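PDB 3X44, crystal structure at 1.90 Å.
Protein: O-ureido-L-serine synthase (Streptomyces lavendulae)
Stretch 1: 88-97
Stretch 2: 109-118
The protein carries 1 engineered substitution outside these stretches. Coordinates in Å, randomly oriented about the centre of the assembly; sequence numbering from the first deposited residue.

Stretch 1 (88-97) RFVAVMGDTY
Stretch 2 109-118: GGKLVLFPGH

How do the two backbones run past each other? Residues 88-94 form an extended strand, with phi between -95° and -133° from Phe89 to Met93, and it lies beside a second strand that ends at Phe115. The two are parallel neighbours: their N-to-C directions differ by 20°, and their axes approach to 4.5 Å. The register pairs Val90 with Lys111, Ala91 with Leu112, Val92 with Val113, Met93 with Leu114 and Gly94 with Phe115, at CA-CA distances of 4.4 to 5.0 Å. Before the second strand, Gly109 leaves a helix through a Schellman motif; its phi/psi of 93/12 would jam a CB against the preceding carbonyl, so the backbone itself calls for glycine.

Which hydrogen bonds hold this register? As in any parallel pair, alternate residues of the first strand bond to the residues flanking their partners. Lys111 N donates to Phe89 O at 2.8 Å, and Ala91 N returns a nearly straight bond to Lys111 O at 2.8 Å (172°). Val113 N then reaches Ala91 O at 2.7 Å, and Met93 N reaches Val113 O at 2.9 Å. The ladder loosens at Phe115 N to Met93 O, 3.3 Å and 139°, but tightens again where Asp95 N meets Phe115 O at 2.8 Å. Between these rungs, CA-H...O contacts join Val92 CA to Val113 O and Leu114 CA to Met93 O, each at 3.2 Å.

How do the side chains pack on the sheet's two faces? Val90, Val92, Lys111 and Val113 project to one face. The three valines are all chi1 t, and Val90 CG1 lies 3.8 Å from Val113 CG2, while Val92 CG2 lies 4.2 Å from Val113 CB. Lys111 (m, m, t, t) starts on this face, but its end leads away from the first strand. On the other face are Ala91, Met93, Leu112 and Leu114. Met93 (t, t, p) brings its CE within 3.8 Å of CD1 of Leu112 (t, p), and Met93 CB sits 4.4 Å from CD2 of Leu114 (m, t).

What happens where the strands end? Phe115 starts with its CA-to-CB bond pointing away, yet chi1 p and chi2 -91° bring the ring back to the first strand. Gly94 CA lies over one ring face, 3.8 Å from the centroid and 18° off the normal, a CH-pi contact; Val92 CG1 is 3.9 Å from Phe115 CD1. Gly94 opens a type I turn ending at Tyr97, with Asp95 at -73/-7 and Thr96 at -94/-11. Asp95, chi1 p, turns its carboxylate to the second stretch, where OD1 accepts a 2.8 Å hydrogen bond from Gly117 N. Gly117, at -47/-40, begins a 3-10 segment after Pro116. A CB here would point toward the first stretch and fall 2.3 Å from Thr96 OG1, a clash, so this close approach depends on the bare glycine.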

# COMPACT_ATOMS: atom_id res chain seq x y z
N ARG A 88 -11.06 -14.21 -26.31
CA ARG A 88 -11.26 -13.44 -27.53
C ARG A 88 -12.36 -12.46 -27.15
O ARG A 88 -13.27 -12.81 -26.40
CB ARG A 88 -11.71 -14.35 -28.67
CG ARG A 88 -10.58 -15.12 -29.35
CD ARG A 88 -11.01 -16.53 -29.75
NE ARG A 88 -9.98 -17.23 -30.52
CZ ARG A 88 -10.05 -18.51 -30.89
NH1 ARG A 88 -11.11 -19.24 -30.56
NH2 ARG A 88 -9.07 -19.05 -31.59
N PHE A 89 -12.28 -11.23 -27.65
CA PHE A 89 -13.28 -10.22 -27.34
C PHE A 89 -13.77 -9.47 -28.59
O PHE A 89 -12.99 -9.16 -29.49
CB PHE A 89 -12.72 -9.21 -26.33
CG PHE A 89 -13.69 -8.11 -25.98
CD1 PHE A 89 -14.90 -8.40 -25.37
CD2 PHE A 89 -13.41 -6.79 -26.33
CE1 PHE A 89 -15.84 -7.40 -25.10
CE2 PHE A 89 -14.34 -5.78 -26.08
CZ PHE A 89 -15.55 -6.08 -25.46
N VAL A 90 -15.07 -9.20 -28.62
CA VAL A 90 -15.70 -8.49 -29.73
C VAL A 90 -16.53 -7.35 -29.15
O VAL A 90 -17.49 -7.58 -28.43
CB VAL A 90 -16.67 -9.39 -30.52
CG1 VAL A 90 -17.21 -8.64 -31.73
CG2 VAL A 90 -15.99 -10.67 -30.93
N ALA A 91 -16.16 -6.11 -29.49
CA ALA A 91 -16.88 -4.95 -28.99
C ALA A 91 -17.94 -4.47 -29.98
O ALA A 91 -17.70 -4.44 -31.19
CB ALA A 91 -15.91 -3.82 -28.70
N VAL A 92 -19.11 -4.13 -29.46
CA VAL A 92 -20.22 -3.61 -30.25
C VAL A 92 -20.34 -2.18 -29.76
O VAL A 92 -20.83 -1.94 -28.66
CB VAL A 92 -21.53 -4.36 -29.94
CG1 VAL A 92 -22.72 -3.61 -30.53
CG2 VAL A 92 -21.47 -5.78 -30.50
N MET A 93 -19.90 -1.23 -30.57
CA MET A 93 -19.90 0.17 -30.16
C MET A 93 -20.49 1.17 -31.15
O MET A 93 -20.30 1.04 -32.36
CB MET A 93 -18.46 0.57 -29.82
CG MET A 93 -18.31 1.95 -29.21
SD MET A 93 -16.63 2.15 -28.56
CE MET A 93 -15.64 1.80 -30.03
N GLY A 94 -21.19 2.17 -30.62
CA GLY A 94 -21.78 3.19 -31.48
C GLY A 94 -20.66 3.85 -32.27
O GLY A 94 -19.56 4.00 -31.75
N ASP A 95 -20.95 4.24 -33.51
CA ASP A 95 -19.93 4.85 -34.35
C ASP A 95 -19.53 6.28 -33.98
O ASP A 95 -18.59 6.82 -34.56
CB ASP A 95 -20.38 4.84 -35.81
CG ASP A 95 -21.66 5.63 -36.02
OD1 ASP A 95 -22.17 6.25 -35.06
OD2 ASP A 95 -22.16 5.61 -37.16
N THR A 96 -20.24 6.87 -33.02
CA THR A 96 -19.95 8.24 -32.62
C THR A 96 -19.00 8.39 -31.43
O THR A 96 -18.54 9.50 -31.15
CB THR A 96 -21.24 9.03 -32.32
OG1 THR A 96 -22.10 8.24 -31.49
CG2 THR A 96 -21.97 9.36 -33.62
N TYR A 97 -18.71 7.29 -30.74
CA TYR A 97 -17.79 7.34 -29.59
C TYR A 97 -16.38 7.62 -30.12
O TYR A 97 -16.08 7.30 -31.27
CB TYR A 97 -17.87 6.02 -28.81
CG TYR A 97 -19.16 5.93 -28.02
CD1 TYR A 97 -20.20 5.10 -28.43
CD2 TYR A 97 -19.37 6.76 -26.91
CE1 TYR A 97 -21.43 5.10 -27.75
CE2 TYR A 97 -20.59 6.76 -26.23
CZ TYR A 97 -21.61 5.93 -26.67
OH TYR A 97 -22.82 5.94 -26.01
N GLY A 109 -6.24 -6.35 -28.85
CA GLY A 109 -6.60 -7.48 -29.68
C GLY A 109 -8.10 -7.69 -29.84
O GLY A 109 -8.53 -8.73 -30.34
N GLY A 110 -8.89 -6.70 -29.43
CA GLY A 110 -10.33 -6.84 -29.54
C GLY A 110 -10.84 -6.65 -30.96
O GLY A 110 -10.15 -6.10 -31.81
N LYS A 111 -12.05 -7.13 -31.21
CA LYS A 111 -12.67 -6.99 -32.52
C LYS A 111 -13.64 -5.83 -32.36
O LYS A 111 -14.05 -5.52 -31.25
CB LYS A 111 -13.42 -8.27 -32.91
CG LYS A 111 -12.50 -9.43 -33.29
CD LYS A 111 -11.83 -9.19 -34.65
CE LYS A 111 -10.58 -10.05 -34.80
NZ LYS A 111 -9.99 -9.94 -36.17
N LEU A 112 -14.02 -5.22 -33.48
CA LEU A 112 -14.91 -4.06 -33.46
C LEU A 112 -16.12 -4.16 -34.39
O LEU A 112 -15.99 -4.40 -35.59
CB LEU A 112 -14.09 -2.82 -33.84
CG LEU A 112 -14.67 -1.42 -33.66
CD1 LEU A 112 -15.16 -1.23 -32.24
CD2 LEU A 112 -13.58 -0.42 -33.99
N VAL A 113 -17.31 -3.97 -33.82
CA VAL A 113 -18.56 -3.99 -34.57
C VAL A 113 -19.22 -2.65 -34.30
O VAL A 113 -19.71 -2.40 -33.20
CB VAL A 113 -19.51 -5.14 -34.11
CG1 VAL A 113 -20.86 -5.02 -34.80
CG2 VAL A 113 -18.90 -6.50 -34.41
N LEU A 114 -19.21 -1.77 -35.30
CA LEU A 114 -19.81 -0.46 -35.13
C LEU A 114 -21.25 -0.43 -35.63
O LEU A 114 -21.65 -1.26 -36.44
CB LEU A 114 -18.98 0.60 -35.88
CG LEU A 114 -17.48 0.63 -35.56
CD1 LEU A 114 -16.79 1.72 -36.38
CD2 LEU A 114 -17.29 0.85 -34.07
N PHE A 115 -22.02 0.52 -35.11
CA PHE A 115 -23.41 0.69 -35.51
C PHE A 115 -23.78 2.16 -35.34
O PHE A 115 -23.14 2.89 -34.58
CB PHE A 115 -24.34 -0.19 -34.66
CG PHE A 115 -24.48 0.25 -33.22
CD1 PHE A 115 -23.62 -0.24 -32.24
CD2 PHE A 115 -25.49 1.14 -32.84
CE1 PHE A 115 -23.76 0.14 -30.89
CE2 PHE A 115 -25.64 1.53 -31.50
CZ PHE A 115 -24.77 1.03 -30.53
N PRO A 116 -24.81 2.62 -36.07
CA PRO A 116 -25.24 4.03 -35.98
C PRO A 116 -25.49 4.46 -34.53
O PRO A 116 -26.45 4.03 -33.89
CB PRO A 116 -26.49 4.07 -36.85
CG PRO A 116 -26.29 2.94 -37.84
CD PRO A 116 -25.63 1.86 -37.02
N GLY A 117 -24.62 5.33 -34.03
CA GLY A 117 -24.73 5.80 -32.66
C GLY A 117 -26.10 6.25 -32.20
O GLY A 117 -26.50 5.98 -31.06
N HIS A 118 -26.83 6.95 -33.06
CA HIS A 118 -28.15 7.44 -32.69
C HIS A 118 -29.10 6.38 -32.14
O HIS A 118 -30.09 6.71 -31.50
CB HIS A 118 -28.81 8.15 -33.89
CG HIS A 118 -29.41 7.23 -34.91
ND1 HIS A 118 -28.68 6.66 -35.93
CD2 HIS A 118 -30.69 6.81 -35.08
CE1 HIS A 118 -29.48 5.93 -36.69
NE2 HIS A 118 -30.71 6.00 -36.19